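Local coordinates for protein spermidine N1-acetyltransferase (Vibrio cholerae O1 biovar El Tor, PDB 6DAU) that catalyses the transfer of an acetyl group from acetyl-CoA to spermidine and probably spermine, as a polyamine N-acetyltransferase of the GNAT superfamily, at residues Asp14-His19 with Glu37-Leu42; Leu102-Leu107 with Glu135-Val140; Ala54-Val59 with Ile74-Ile79. The protein carries 2 engineered substitutions. All blocks are in the same frame, centred on the assembly; numbering follows the deposited sequence.

In the fold
From the N terminus, the three contacts follow one another in series, neither nesting nor crossing. Interaction 1 closes first: it joins the starts of helices 15-24 and 39-49, closing a loop of chain that contains strands 29-31 and 34-36. Interaction 3 comes next, at the open end of the hairpin formed by strands 56-61 and 67-77. It touches interaction 1 where Asp-14 OD2 packs against Val-59 CG1, 3.5 Å away. Interaction 2 closes last, across a span containing strand 118-124, and joins helix 98-112 to the end of helix 128-136. Interactions 1 and 2 lie on opposite sides of the chain's centre, their own centres about 27 Å apart; interaction 3 belongs to the main sheet.

Interaction 1 (Asp14-His19 with Glu37-Leu42). Engineered in segment 37-42: Gln-41 (natural residue Glu).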
loop_
_atom_site.group_PDB
_atom_site.type_symbol
_atom_site.label_atom_id
_atom_site.label_comp_id
_atom_site.label_asym_id
_atom_site.label_seq_id
_atom_site.Cartn_x
_atom_site.Cartn_y
_atom_site.Cartn_z
ATOM N N ASP C 14 -10.403 -28.336 -2.237
ATOM C CA ASP C 14 -10.393 -29.161 -3.446
ATOM C C ASP C 14 -9.194 -28.874 -4.356
ATOM O O ASP C 14 -9.012 -29.579 -5.349
ATOM C CB ASP C 14 -11.677 -28.941 -4.252
ATOM C CG ASP C 14 -12.918 -29.287 -3.485
ATOM O OD1 ASP C 14 -12.936 -30.341 -2.806
ATOM O OD2 ASP C 14 -13.904 -28.510 -3.569
ATOM N N LEU C 15 -8.389 -27.852 -4.036
ATOM C CA LEU C 15 -7.293 -27.441 -4.936
ATOM C C LEU C 15 -6.252 -28.562 -5.155
ATOM O O LEU C 15 -5.713 -28.722 -6.262
ATOM C CB LEU C 15 -6.605 -26.164 -4.431
ATOM C CG LEU C 15 -7.462 -24.859 -4.458
ATOM C CD1 LEU C 15 -6.643 -23.710 -3.853
ATOM C CD2 LEU C 15 -7.961 -24.506 -5.860
ATOM N N ARG C 16 -5.994 -29.345 -4.108
ATOM C CA ARG C 16 -5.068 -30.470 -4.179
ATOM C C ARG C 16 -5.496 -31.444 -5.279
ATOM O O ARG C 16 -4.696 -31.850 -6.136
ATOM C CB ARG C 16 -5.058 -31.189 -2.829
ATOM C CG ARG C 16 -3.858 -32.093 -2.606
ATOM C CD ARG C 16 -2.749 -31.274 -1.964
ATOM N NE ARG C 16 -1.674 -31.090 -2.909
ATOM C CZ ARG C 16 -0.632 -30.285 -2.751
ATOM N NH1 ARG C 16 -0.494 -29.519 -1.669
ATOM N NH2 ARG C 16 0.271 -30.253 -3.716
ATOM N N PHE C 17 -6.780 -31.803 -5.237
ATOM C CA PHE C 17 -7.382 -32.647 -6.245
ATOM C C PHE C 17 -7.276 -32.050 -7.668
ATOM O O PHE C 17 -6.860 -32.764 -8.607
ATOM C CB PHE C 17 -8.823 -32.938 -5.859
ATOM C CG PHE C 17 -9.560 -33.772 -6.861
ATOM C CD1 PHE C 17 -9.103 -35.064 -7.203
ATOM C CD2 PHE C 17 -10.738 -33.292 -7.448
ATOM C CE1 PHE C 17 -9.789 -35.836 -8.130
ATOM C CE2 PHE C 17 -11.428 -34.055 -8.366
ATOM C CZ PHE C 17 -10.963 -35.328 -8.703
ATOM N N ILE C 18 -7.619 -30.760 -7.810
ATOM C CA ILE C 18 -7.467 -30.035 -9.083
ATOM C C ILE C 18 -6.037 -30.148 -9.579
ATOM O O ILE C 18 -5.798 -30.437 -10.755
ATOM C CB ILE C 18 -7.834 -28.505 -8.955
ATOM C CG1 ILE C 18 -9.319 -28.289 -8.684
ATOM C CG2 ILE C 18 -7.430 -27.688 -10.182
ATOM C CD1 ILE C 18 -10.236 -29.336 -9.272
ATOM N N HIS C 19 -5.087 -29.918 -8.671
ATOM C CA HIS C 19 -3.689 -29.929 -9.050
ATOM C C HIS C 19 -3.277 -31.342 -9.470
ATOM O O HIS C 19 -2.619 -31.500 -10.500
ATOM C CB HIS C 19 -2.808 -29.432 -7.915
ATOM C CG HIS C 19 -1.386 -29.208 -8.323
ATOM N ND1 HIS C 19 -0.353 -29.955 -7.814
ATOM C CD2 HIS C 19 -0.829 -28.342 -9.209
ATOM C CE1 HIS C 19 0.782 -29.569 -8.357
ATOM N NE2 HIS C 19 0.521 -28.589 -9.205
ATOM N N GLU C 37 1.949 -24.002 -12.813
ATOM C CA GLU C 37 2.414 -25.387 -12.747
ATOM C C GLU C 37 2.403 -25.910 -11.302
ATOM O O GLU C 37 2.177 -27.100 -11.078
ATOM C CB GLU C 37 3.825 -25.507 -13.350
ATOM C CG GLU C 37 3.874 -25.079 -14.820
ATOM C CD GLU C 37 5.211 -25.337 -15.481
ATOM O OE1 GLU C 37 6.228 -24.702 -15.155
ATOM O OE2 GLU C 37 5.249 -26.202 -16.354
ATOM N N SER C 38 2.675 -25.042 -10.322
ATOM C CA SER C 38 2.778 -25.493 -8.935
ATOM C C SER C 38 1.474 -25.339 -8.165
ATOM O O SER C 38 0.635 -24.514 -8.507
ATOM C CB SER C 38 3.927 -24.768 -8.213
ATOM O OG SER C 38 3.512 -23.471 -7.865
ATOM N N PHE C 39 1.329 -26.106 -7.094
ATOM C CA PHE C 39 0.231 -25.945 -6.161
ATOM C C PHE C 39 0.223 -24.537 -5.555
ATOM O O PHE C 39 -0.856 -23.961 -5.400
ATOM C CB PHE C 39 0.278 -26.994 -5.040
ATOM C CG PHE C 39 -0.826 -26.826 -4.017
ATOM C CD1 PHE C 39 -2.117 -27.331 -4.257
ATOM C CD2 PHE C 39 -0.583 -26.119 -2.820
ATOM C CE1 PHE C 39 -3.128 -27.160 -3.292
ATOM C CE2 PHE C 39 -1.593 -25.941 -1.878
ATOM C CZ PHE C 39 -2.867 -26.474 -2.095
ATOM N N ASP C 40 1.408 -24.001 -5.210
ATOM C CA ASP C 40 1.517 -22.669 -4.609
ATOM C C ASP C 40 1.014 -21.595 -5.534
ATOM O O ASP C 40 0.365 -20.632 -5.072
ATOM C CB ASP C 40 2.965 -22.322 -4.248
ATOM C CG ASP C 40 3.448 -23.043 -2.994
ATOM O OD1 ASP C 40 2.688 -23.745 -2.315
ATOM O OD2 ASP C 40 4.632 -22.897 -2.661
ATOM N N GLN C 41 1.335 -21.722 -6.825
ATOM C CA GLN C 41 0.826 -20.787 -7.836
ATOM C C GLN C 41 -0.718 -20.897 -7.888
ATOM O O GLN C 41 -1.425 -19.881 -7.812
ATOM C CB GLN C 41 1.428 -21.094 -9.220
ATOM C CG GLN C 41 2.863 -20.596 -9.440
ATOM C CD GLN C 41 3.559 -21.312 -10.600
ATOM O OE1 GLN C 41 3.073 -22.331 -11.108
ATOM N NE2 GLN C 41 4.728 -20.824 -10.981
ATOM N N LEU C 42 -1.220 -22.135 -7.983
ATOM C CA LEU C 42 -2.661 -22.376 -8.045
ATOM C C LEU C 42 -3.380 -21.741 -6.850
ATOM O O LEU C 42 -4.379 -21.054 -7.025
ATOM C CB LEU C 42 -2.988 -23.884 -8.135
ATOM C CG LEU C 42 -4.463 -24.306 -8.034
ATOM C CD1 LEU C 42 -5.281 -23.683 -9.169
ATOM C CD2 LEU C 42 -4.562 -25.858 -8.050
#
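A flat stack of Arg-16 on Phe-39 forms the outer part of this helix-helix contact. The arginine chain leaves its helix away from Glu-37-Leu-42, then bends at chi2 and chi3 so that the guanidinium returns over the ring, planes 15° apart. CZ of Arg-16 sits 3.9 Å from the Phe-39 ring centroid, a cation-pi geometry over the face, with NH1 above the ring centre.

Among polar contacts, His-19 NE2 donates to Glu-37 O at 2.9 Å. The bond is nearly straight (167°), and the acceptor lies in the imidazole plane, although NE2 stands above the carbonyl plane. Phe-39 CB makes a CH-pi contact over the face of the same imidazole. The carbonyl that His-19 grips immediately precedes a capping box: Gln-41 N donates to Ser-38 OG at 3.0 Å, while OE1 of the engineered Gln-41 accepts from Ser-38 N and Glu-37 N. The Glu-37 carboxylate itself turns to Tyr-109 of a neighbouring subunit.

Apolar packing fills the inner side. Leu-15 CB meets Phe-39 CE1 at 3.8 Å, and Leu-42 CD2 touches both Ile-18 CG2 and His-19 CB, each 4.0 Å away. Trp-31 and Tyr-36 also border Leu-42.

Interaction 2 (Leu102-Leu107 with Glu135-Val140); sequences LINRAL and EECGFV
Gly-138 N is the polar atom that marks the helix end here, and within the pair of segments one bond grips it: it donates to Glu-135 O at 3.0 Å. This is part of a Schellman motif, in which two bonds run back into the last turn as helix 128-136 ends. Gly-138 adopts a positive phi of 103°, at which a CB would press against Cys-137 O. Cys-137 and Phe-139, which flank the glycine in sequence, both meet helix 98-112.

No hydrogen bond crosses between the segments; the joint is buried and essentially apolar. Ile-103 carries its centre with a single methyl. CG2, set anti to the backbone N, lies 3.9 Å from Cys-137 CB and 4.0 Å from Cys-137 SG, so it touches both heavy atoms of that short side chain. The same methyl approaches the Phe-139 ring at its edge, near the ring plane, with CE1 4.0 Å away. One turn further along the helix, Leu-107 meets Phe-139 tip to tip: its CD2 is 3.9 Å from Phe-139 CZ, and its CD1 is 4.0 Å from Phe-139 CE1. The far rim of the ring is thus held by three methyl groups from two residues.

The ring also packs against Ile-119 and Leu-121 of strand 118-124 and Met-161 and Ile-163 of strand 154-164, while Phe-85 of strand 82-89 lies against Ile-103. Helix 98-112 connects the parallel strands 82-89 and 118-124, a beta-alpha-beta crossover. Here that crossover helix packs on the sheet and beside the capped end of helix 128-136, as expected of the GNAT fold, in whose relatives the start of the crossover helix commonly faces the acetyl-CoA pyrophosphate.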
loop_
_atom_site.group_PDB
_atom_site.type_symbol
_atom_site.label_atom_id
_atom_site.label_comp_id
_atom_site.label_asym_id
_atom_site.label_seq_id
_atom_site.Cartn_x
_atom_site.Cartn_y
_atom_site.Cartn_z
ATOM N N LEU C 102 -22.067 -36.887 -16.452
ATOM C CA LEU C 102 -21.470 -35.619 -16.067
ATOM C C LEU C 102 -21.608 -34.555 -17.120
ATOM O O LEU C 102 -21.862 -33.395 -16.803
ATOM C CB LEU C 102 -20.017 -35.800 -15.660
ATOM C CG LEU C 102 -19.862 -36.783 -14.475
ATOM C CD1 LEU C 102 -18.377 -36.916 -14.161
ATOM C CD2 LEU C 102 -20.675 -36.286 -13.284
ATOM N N ILE C 103 -21.473 -34.955 -18.384
ATOM C CA ILE C 103 -21.756 -34.051 -19.488
ATOM C C ILE C 103 -23.193 -33.513 -19.350
ATOM O O ILE C 103 -23.417 -32.299 -19.399
ATOM C CB ILE C 103 -21.497 -34.706 -20.847
ATOM C CG1 ILE C 103 -19.974 -34.883 -21.039
ATOM C CG2 ILE C 103 -22.075 -33.862 -21.983
ATOM C CD1 ILE C 103 -19.612 -36.028 -22.005
ATOM N N ASN C 104 -24.134 -34.413 -19.121
ATOM C CA ASN C 104 -25.546 -34.013 -18.979
ATOM C C ASN C 104 -25.802 -33.121 -17.761
ATOM O O ASN C 104 -26.554 -32.173 -17.861
ATOM C CB ASN C 104 -26.501 -35.215 -19.048
ATOM C CG ASN C 104 -26.602 -35.783 -20.481
ATOM O OD1 ASN C 104 -26.521 -35.064 -21.489
ATOM N ND2 ASN C 104 -26.739 -37.100 -20.580
ATOM N N ARG C 105 -25.163 -33.410 -16.631
ATOM C CA ARG C 105 -25.211 -32.517 -15.457
ATOM C C ARG C 105 -24.692 -31.114 -15.757
ATOM O O ARG C 105 -25.317 -30.133 -15.339
ATOM C CB ARG C 105 -24.437 -33.073 -14.280
ATOM C CG ARG C 105 -25.038 -34.349 -13.718
ATOM C CD ARG C 105 -26.354 -34.113 -13.001
ATOM N NE ARG C 105 -27.274 -35.223 -13.211
ATOM C CZ ARG C 105 -27.192 -36.389 -12.578
ATOM N NH1 ARG C 105 -28.101 -37.343 -12.844
ATOM N NH2 ARG C 105 -26.282 -36.618 -11.622
ATOM N N ALA C 106 -23.585 -31.035 -16.495
ATOM C CA ALA C 106 -22.976 -29.742 -16.840
ATOM C C ALA C 106 -23.917 -28.933 -17.713
ATOM O O ALA C 106 -24.105 -27.719 -17.493
ATOM C CB ALA C 106 -21.671 -29.942 -17.563
ATOM N N LEU C 107 -24.528 -29.623 -18.684
ATOM C CA LEU C 107 -25.462 -28.981 -19.590
ATOM C C LEU C 107 -26.701 -28.535 -18.862
ATOM O O LEU C 107 -27.212 -27.430 -19.092
ATOM C CB LEU C 107 -25.804 -29.901 -20.763
ATOM C CG LEU C 107 -24.619 -30.207 -21.700
ATOM C CD1 LEU C 107 -25.084 -31.038 -22.871
ATOM C CD2 LEU C 107 -23.910 -28.953 -22.210
ATOM N N GLU C 135 -21.047 -36.208 -29.627
ATOM C CA GLU C 135 -22.107 -36.268 -30.648
ATOM C C GLU C 135 -23.370 -36.941 -30.147
ATOM O O GLU C 135 -24.463 -36.430 -30.385
ATOM C CB GLU C 135 -21.627 -36.926 -31.951
ATOM C CG GLU C 135 -20.898 -35.917 -32.827
ATOM C CD GLU C 135 -20.119 -36.498 -33.989
ATOM O OE1 GLU C 135 -20.135 -37.738 -34.230
ATOM O OE2 GLU C 135 -19.452 -35.667 -34.664
ATOM N N GLU C 136 -23.220 -38.036 -29.404
ATOM C CA GLU C 136 -24.372 -38.699 -28.784
ATOM C C GLU C 136 -25.027 -37.857 -27.714
ATOM O O GLU C 136 -26.223 -38.007 -27.480
ATOM C CB GLU C 136 -24.000 -40.058 -28.195
ATOM C CG GLU C 136 -23.340 -40.996 -29.169
ATOM C CD GLU C 136 -23.679 -42.452 -28.906
ATOM O OE1 GLU C 136 -23.312 -42.946 -27.818
ATOM O OE2 GLU C 136 -24.304 -43.083 -29.791
ATOM N N CYS C 137 -24.254 -36.988 -27.055
ATOM C CA CYS C 137 -24.847 -36.047 -26.097
ATOM C C CYS C 137 -25.514 -34.845 -26.769
ATOM O O CYS C 137 -26.105 -34.034 -26.093
ATOM C CB CYS C 137 -23.844 -35.641 -25.016
ATOM S SG CYS C 137 -23.355 -37.060 -23.973
ATOM N N GLY C 138 -25.441 -34.763 -28.098
ATOM C CA GLY C 138 -26.127 -33.723 -28.882
ATOM C C GLY C 138 -25.229 -32.591 -29.377
ATOM O O GLY C 138 -25.710 -31.635 -29.996
ATOM N N PHE C 139 -23.931 -32.675 -29.100
ATOM C CA PHE C 139 -22.977 -31.692 -29.630
ATOM C C PHE C 139 -22.810 -31.918 -31.133
ATOM O O PHE C 139 -22.875 -33.071 -31.609
ATOM C CB PHE C 139 -21.620 -31.846 -28.956
ATOM C CG PHE C 139 -21.551 -31.244 -27.585
ATOM C CD1 PHE C 139 -21.884 -32.000 -26.448
ATOM C CD2 PHE C 139 -21.132 -29.906 -27.413
ATOM C CE1 PHE C 139 -21.782 -31.458 -25.167
ATOM C CE2 PHE C 139 -21.062 -29.339 -26.125
ATOM C CZ PHE C 139 -21.393 -30.096 -25.004
ATOM N N VAL C 140 -22.601 -30.837 -31.875
ATOM C CA VAL C 140 -22.342 -30.912 -33.315
ATOM C C VAL C 140 -21.026 -30.179 -33.596
ATOM O O VAL C 140 -20.736 -29.163 -32.957
ATOM C CB VAL C 140 -23.526 -30.323 -34.138
ATOM C CG1 VAL C 140 -23.176 -30.141 -35.619
ATOM C CG2 VAL C 140 -24.763 -31.214 -34.025
#

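Interaction 3 (Ala54-Val59 with Ile74-Ile79)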
loop_
_atom_site.group_PDB
_atom_site.type_symbol
_atom_site.label_atom_id
_atom_site.label_comp_id
_atom_site.label_asym_id
_atom_site.label_seq_id
_atom_site.Cartn_x
_atom_site.Cartn_y
_atom_site.Cartn_z
ATOM N N ALA C 54 -16.286 -15.384 -14.360
ATOM C CA ALA C 54 -15.927 -15.727 -15.743
ATOM C C ALA C 54 -15.662 -17.242 -15.878
ATOM O O ALA C 54 -15.690 -17.775 -16.998
ATOM C CB ALA C 54 -14.736 -14.909 -16.222
ATOM N N GLU C 55 -15.426 -17.919 -14.748
ATOM C CA GLU C 55 -15.273 -19.380 -14.737
ATOM C C GLU C 55 -16.015 -19.967 -13.556
ATOM O O GLU C 55 -16.155 -19.309 -12.506
ATOM C CB GLU C 55 -13.793 -19.815 -14.693
ATOM C CG GLU C 55 -12.930 -19.139 -15.755
ATOM C CD GLU C 55 -11.509 -19.635 -15.870
ATOM O OE1 GLU C 55 -10.915 -19.353 -16.933
ATOM O OE2 GLU C 55 -10.974 -20.309 -14.934
ATOM N N ARG C 56 -16.497 -21.195 -13.725
ATOM C CA ARG C 56 -17.248 -21.902 -12.693
ATOM C C ARG C 56 -16.827 -23.369 -12.712
ATOM O O ARG C 56 -16.726 -23.982 -13.798
ATOM C CB ARG C 56 -18.754 -21.775 -12.909
ATOM C CG ARG C 56 -19.313 -20.354 -12.674
ATOM C CD ARG C 56 -20.769 -20.283 -13.130
ATOM N NE ARG C 56 -21.258 -18.905 -13.231
ATOM C CZ ARG C 56 -21.801 -18.217 -12.220
ATOM N NH1 ARG C 56 -21.938 -18.774 -11.030
ATOM N NH2 ARG C 56 -22.200 -16.973 -12.386
ATOM N N ARG C 57 -16.576 -23.907 -11.516
ATOM C CA ARG C 57 -16.035 -25.257 -11.355
ATOM C C ARG C 57 -16.806 -26.055 -10.333
ATOM O O ARG C 57 -17.233 -25.538 -9.294
ATOM C CB ARG C 57 -14.551 -25.215 -10.972
ATOM C CG ARG C 57 -13.684 -24.823 -12.166
ATOM C CD ARG C 57 -12.202 -24.710 -11.785
ATOM N NE ARG C 57 -11.429 -24.378 -12.994
ATOM C CZ ARG C 57 -11.209 -23.134 -13.435
ATOM N NH1 ARG C 57 -10.542 -22.949 -14.549
ATOM N NH2 ARG C 57 -11.645 -22.067 -12.760
ATOM N N PHE C 58 -16.990 -27.340 -10.653
ATOM C CA PHE C 58 -17.767 -28.233 -9.827
ATOM C C PHE C 58 -16.993 -29.512 -9.675
ATOM O O PHE C 58 -16.553 -30.096 -10.682
ATOM C CB PHE C 58 -19.156 -28.462 -10.457
ATOM C CG PHE C 58 -19.956 -27.206 -10.568
ATOM C CD1 PHE C 58 -20.670 -26.736 -9.462
ATOM C CD2 PHE C 58 -19.905 -26.441 -11.727
ATOM C CE1 PHE C 58 -21.368 -25.538 -9.531
ATOM C CE2 PHE C 58 -20.592 -25.232 -11.798
ATOM C CZ PHE C 58 -21.341 -24.786 -10.713
ATOM N N VAL C 59 -16.774 -29.937 -8.431
ATOM C CA VAL C 59 -16.123 -31.223 -8.240
ATOM C C VAL C 59 -17.195 -32.300 -8.161
ATOM O O VAL C 59 -18.259 -32.111 -7.566
ATOM C CB VAL C 59 -15.055 -31.282 -7.118
ATOM C CG1 VAL C 59 -14.528 -29.912 -6.731
ATOM C CG2 VAL C 59 -15.512 -32.051 -5.902
ATOM N N ILE C 74 -15.527 -22.275 -18.568
ATOM C CA ILE C 74 -14.629 -21.137 -18.674
ATOM C C ILE C 74 -15.080 -20.193 -19.783
ATOM O O ILE C 74 -15.999 -20.531 -20.540
ATOM C CB ILE C 74 -13.151 -21.579 -18.837
ATOM C CG1 ILE C 74 -12.858 -22.214 -20.203
ATOM C CG2 ILE C 74 -12.732 -22.506 -17.671
ATOM C CD1 ILE C 74 -11.357 -22.446 -20.446
ATOM N N GLU C 75 -14.470 -19.002 -19.856
ATOM C CA GLU C 75 -14.804 -18.002 -20.857
ATOM C C GLU C 75 -16.289 -17.692 -20.859
ATOM O O GLU C 75 -16.853 -17.469 -21.915
ATOM C CB GLU C 75 -14.391 -18.498 -22.275
ATOM C CG GLU C 75 -12.900 -18.799 -22.381
ATOM C CD GLU C 75 -12.189 -17.661 -23.078
ATOM O OE1 GLU C 75 -12.516 -17.495 -24.272
ATOM O OE2 GLU C 75 -11.323 -16.923 -22.514
ATOM N N ILE C 76 -16.914 -17.688 -19.683
ATOM C CA ILE C 76 -18.338 -17.400 -19.608
ATOM C C ILE C 76 -18.534 -15.934 -19.952
ATOM O O ILE C 76 -17.951 -15.053 -19.322
ATOM C CB ILE C 76 -18.953 -17.702 -18.223
ATOM C CG1 ILE C 76 -18.584 -19.137 -17.772
ATOM C CG2 ILE C 76 -20.466 -17.489 -18.284
ATOM C CD1 ILE C 76 -18.935 -19.396 -16.323
ATOM N N ASN C 77 -19.323 -15.690 -20.988
ATOM C CA ASN C 77 -19.630 -14.335 -21.388
ATOM C C ASN C 77 -21.141 -14.144 -21.214
ATOM O O ASN C 77 -21.934 -14.911 -21.753
ATOM C CB ASN C 77 -19.227 -14.112 -22.845
ATOM C CG ASN C 77 -19.529 -12.722 -23.311
ATOM O OD1 ASN C 77 -20.687 -12.296 -23.368
ATOM N ND2 ASN C 77 -18.486 -11.981 -23.599
ATOM N N TYR C 78 -21.529 -13.103 -20.474
ATOM C CA TYR C 78 -22.910 -12.940 -20.052
ATOM C C TYR C 78 -23.702 -12.051 -20.997
ATOM O O TYR C 78 -24.849 -11.791 -20.734
ATOM C CB TYR C 78 -23.030 -12.498 -18.581
ATOM C CG TYR C 78 -22.494 -13.541 -17.592
ATOM C CD1 TYR C 78 -23.306 -14.589 -17.127
ATOM C CD2 TYR C 78 -21.157 -13.482 -17.135
ATOM C CE1 TYR C 78 -22.813 -15.547 -16.235
ATOM C CE2 TYR C 78 -20.661 -14.422 -16.218
ATOM C CZ TYR C 78 -21.477 -15.447 -15.797
ATOM O OH TYR C 78 -20.950 -16.399 -14.940
ATOM N N ILE C 79 -23.070 -11.569 -22.070
ATOM C CA ILE C 79 -23.757 -10.822 -23.152
ATOM C C ILE C 79 -24.133 -11.819 -24.251
ATOM O O ILE C 79 -25.286 -11.926 -24.652
ATOM C CB ILE C 79 -22.880 -9.698 -23.771
ATOM C CG1 ILE C 79 -22.325 -8.749 -22.692
ATOM C CG2 ILE C 79 -23.645 -8.916 -24.863
ATOM C CD1 ILE C 79 -23.363 -8.037 -21.849
HETATM O O HOH W 1 -12.068 -17.948 -18.731
#
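Arg-56 leaves strand 56-61 with CG anti to the carbonyl carbon and runs extended as far as NE, crossing Ile-76 at about a right angle. Its CB starts 4.2 Å from Ile-76 CD1; its CG and CD close in on that same methyl, which therefore lies along the aliphatic stem. At NE the contact changes from apolar to polar. NE and NH2 of Arg-56 both donate to Tyr-78 OH, the latter at 2.9 Å, a side-on grip by two nitrogens on one oxygen. The hydroxyl lies close to the guanidinium plane, and the phenol ring stands almost upright to it, at 83°. Tyr-78 OH also bonds to Asn-53 O, its strongest polar partner, so the hydroxyl has partners in both Arg-56 and Asn-53. The remaining tip atom, NH1, forms a salt bridge with Glu-37 of a neighbouring subunit.

The backbone adds one direct bond, Ile-76 N to Ala-54 O at 3.0 Å, with the N-H directed at a carbonyl lone pair.

One residue before Arg-56, Glu-55 lies alongside Ile-74, pointing the same way, with its CD 3.6 Å from Ile-74 CG2. Arg-57 grips Glu-55 OE2 end-on with two nitrogens in a salt bridge, NH1 at 2.7 Å, and Phe-32 N provides a third bond to that oxygen. OE1 of Glu-55 accepts from a water at 2.6 Å, which in turn accepts from Glu-75 N at 2.9 Å. This water links Glu-55 to the corner at Glu-75. Beyond it, Asn-77 OD1 accepts from Ile-79 N in an Asx turn. The bonds between the segments join the two chains at the open end of an antiparallel beta hairpin, strands 56-61 and 67-77, where the second turns a corner within the central sheet region of the GNAT fold.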